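PDB 3IV4: putative oxidoreductase from Staphylococcus aureus subsp. aureus, which is of unknown function but probably acts as a thiol-disulfide oxidoreductase, having a thioredoxin fold and belonging to the monothiol bacilliredoxin BrxC family. Local coordinates for residues V29-E34 and Q84-V89. Sequence-based numbering, arbitrary orientation. Where two conformers were deposited one is given.
Sequences VLKHSE and QAFYFV
The F86 ring has the V29 carbonyl oxygen at its edge, near the ring plane, while K31 CE lies 4.2 Å from F86 CE2, oblique to the ring. Two residues on from F86, the F88 ring receives CG2 of V29, also obliquely, 4.1 Å from F88 CE2; this methyl stands anti to its own carbonyl carbon (CG1 anti to N, chi1 178°), which turns it to F88. Strands 26-32 and 84-89 are antiparallel neighbours at the heart of a thioredoxin-fold sheet, where the first strand of the βαβ motif (26-32, 37-53, 57-61) pairs with the first strand of the C-terminal ββ hairpin 84-98. Two hydrogen-bonded pairs, V29 with F86 and K31 with Q84, flank the non-hydrogen-bonded pair L30 with A85. F86 N reaches V29 O at 2.8 Å, and V29 N returns a bond to F86 O. V29, K31, Q84, F86 and F88 share one face of the sheet, which helix 66-76 covers through I72 and T76; on the other, L30 CD1 touches A85 CB. Both polar side chains of the K31-Q84 pair stand extended, side by side and pointing the same way, with K31 CD 3.5 Å from Q84 OE1. The ammonium group of K31 is bound by S69 O and H80 ND1, and K79 O accepts a hydrogen bond from Q84 NE2. A water bridges the two side chains, accepting from K31 NZ at 2.8 Å and donating to Q84 OE1 at 2.7 Å.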
loop_
_atom_site.group_PDB
_atom_site.type_symbol
_atom_site.label_atom_id
_atom_site.label_comp_id
_atom_site.label_asym_id
_atom_site.label_seq_id
_atom_site.Cartn_x
_atom_site.Cartn_y
_atom_site.Cartn_z
ATOM N N VAL A 29 -0.976 -2.722 0.160
ATOM C CA VAL A 29 -1.516 -1.537 -0.524
ATOM C C VAL A 29 -1.003 -0.288 0.197
ATOM O O VAL A 29 -1.117 -0.193 1.423
ATOM C CB VAL A 29 -3.067 -1.525 -0.501
ATOM C CG1 VAL A 29 -3.608 -0.266 -1.185
ATOM C CG2 VAL A 29 -3.622 -2.786 -1.181
ATOM N N LEU A 30 -0.478 0.669 -0.563
ATOM C CA LEU A 30 0.050 1.903 -0.009
ATOM C C LEU A 30 -0.752 3.110 -0.480
ATOM O O LEU A 30 -0.886 3.316 -1.681
ATOM C CB LEU A 30 1.501 2.074 -0.467
ATOM C CG LEU A 30 2.196 3.372 -0.083
ATOM C CD1 LEU A 30 2.453 3.441 1.418
ATOM C CD2 LEU A 30 3.477 3.576 -0.892
ATOM N N LYS A 31 -1.237 3.909 0.463
ATOM C CA LYS A 31 -1.723 5.249 0.170
ATOM C C LYS A 31 -0.522 6.183 0.084
ATOM O O LYS A 31 0.245 6.307 1.050
ATOM C CB LYS A 31 -2.663 5.752 1.271
ATOM C CG LYS A 31 -3.966 5.010 1.394
ATOM C CD LYS A 31 -4.885 5.787 2.342
ATOM C CE LYS A 31 -6.266 5.144 2.456
ATOM N NZ LYS A 31 -7.174 6.047 3.251
ATOM N N HIS A 32 -0.381 6.860 -1.050
ATOM C CA HIS A 32 0.787 7.703 -1.323
ATOM C C HIS A 32 0.359 9.132 -1.678
ATOM O O HIS A 32 -0.617 9.320 -2.403
ATOM C CB HIS A 32 1.587 7.054 -2.468
ATOM C CG HIS A 32 2.752 7.861 -2.956
ATOM N ND1 HIS A 32 3.778 8.277 -2.132
ATOM C CD2 HIS A 32 3.077 8.282 -4.202
ATOM C CE1 HIS A 32 4.677 8.935 -2.848
ATOM N NE2 HIS A 32 4.276 8.949 -4.107
ATOM N N SER A 33 1.081 10.127 -1.158
ATOM C CA SER A 33 0.886 11.532 -1.563
ATOM C C SER A 33 1.995 11.949 -2.519
ATOM O O SER A 33 3.156 11.608 -2.303
ATOM C CB SER A 33 0.879 12.462 -0.347
ATOM O OG SER A 33 -0.285 12.281 0.436
ATOM N N GLU A 34 1.649 12.692 -3.571
ATOM C CA GLU A 34 2.639 13.027 -4.599
ATOM C C GLU A 34 3.478 14.277 -4.298
ATOM O O GLU A 34 4.395 14.608 -5.048
ATOM C CB GLU A 34 1.974 13.151 -5.978
ATOM C CG GLU A 34 0.782 14.084 -5.993
ATOM C CD GLU A 34 -0.012 14.030 -7.296
ATOM O OE1 GLU A 34 0.358 13.281 -8.221
ATOM O OE2 GLU A 34 -1.020 14.746 -7.387
ATOM N N GLN A 84 0.266 5.655 4.106
ATOM C CA GLN A 84 -0.364 4.666 4.976
ATOM C C GLN A 84 -0.345 3.342 4.258
ATOM O O GLN A 84 -0.780 3.253 3.114
ATOM C CB GLN A 84 -1.791 5.099 5.288
ATOM C CG GLN A 84 -2.492 4.236 6.314
ATOM C CD GLN A 84 -3.848 4.849 6.689
ATOM O OE1 GLN A 84 -4.643 5.209 5.810
ATOM N NE2 GLN A 84 -4.095 5.006 7.992
ATOM N N ALA A 85 0.139 2.298 4.919
ATOM C CA ALA A 85 0.259 1.010 4.251
ATOM C C ALA A 85 -0.602 -0.015 4.955
ATOM O O ALA A 85 -0.764 0.042 6.179
ATOM C CB ALA A 85 1.725 0.555 4.224
ATOM N N PHE A 86 -1.155 -0.934 4.166
ATOM C CA PHE A 86 -2.055 -1.968 4.666
ATOM C C PHE A 86 -1.604 -3.309 4.117
ATOM O O PHE A 86 -1.078 -3.393 3.014
ATOM C CB PHE A 86 -3.470 -1.732 4.126
ATOM C CG PHE A 86 -4.126 -0.516 4.658
ATOM C CD1 PHE A 86 -4.883 -0.587 5.827
ATOM C CD2 PHE A 86 -3.993 0.725 4.010
ATOM C CE1 PHE A 86 -5.502 0.550 6.346
ATOM C CE2 PHE A 86 -4.610 1.850 4.521
ATOM C CZ PHE A 86 -5.360 1.763 5.690
ATOM N N TYR A 87 -1.849 -4.349 4.901
ATOM C CA TYR A 87 -1.595 -5.722 4.481
ATOM C C TYR A 87 -2.887 -6.495 4.591
ATOM O O TYR A 87 -3.504 -6.546 5.676
ATOM C CB TYR A 87 -0.526 -6.350 5.360
ATOM C CG TYR A 87 -0.086 -7.753 4.981
ATOM C CD1 TYR A 87 0.147 -8.113 3.649
ATOM C CD2 TYR A 87 0.131 -8.704 5.971
ATOM C CE1 TYR A 87 0.578 -9.415 3.315
ATOM C CE2 TYR A 87 0.568 -9.993 5.657
ATOM C CZ TYR A 87 0.785 -10.343 4.329
ATOM O OH TYR A 87 1.218 -11.639 4.038
ATOM N N PHE A 88 -3.300 -7.060 3.458
ATOM C CA PHE A 88 -4.511 -7.895 3.369
ATOM C C PHE A 88 -4.174 -9.355 3.141
ATOM O O PHE A 88 -3.373 -9.695 2.267
ATOM C CB PHE A 88 -5.429 -7.420 2.231
ATOM C CG PHE A 88 -5.956 -6.038 2.428
ATOM C CD1 PHE A 88 -7.174 -5.823 3.079
ATOM C CD2 PHE A 88 -5.210 -4.932 2.011
ATOM C CE1 PHE A 88 -7.654 -4.521 3.285
ATOM C CE2 PHE A 88 -5.686 -3.626 2.214
ATOM C CZ PHE A 88 -6.898 -3.416 2.841
ATOM N N VAL A 89 -4.779 -10.204 3.964
ATOM C CA VAL A 89 -4.605 -11.648 3.833
ATOM C C VAL A 89 -5.989 -12.216 3.562
ATOM O O VAL A 89 -6.892 -12.051 4.366
ATOM C CB VAL A 89 -3.995 -12.274 5.110
ATOM C CG1 VAL A 89 -3.994 -13.796 5.008
ATOM C CG2 VAL A 89 -2.583 -11.744 5.339
HETATM O O HOH W 1 -7.307 4.817 5.802
#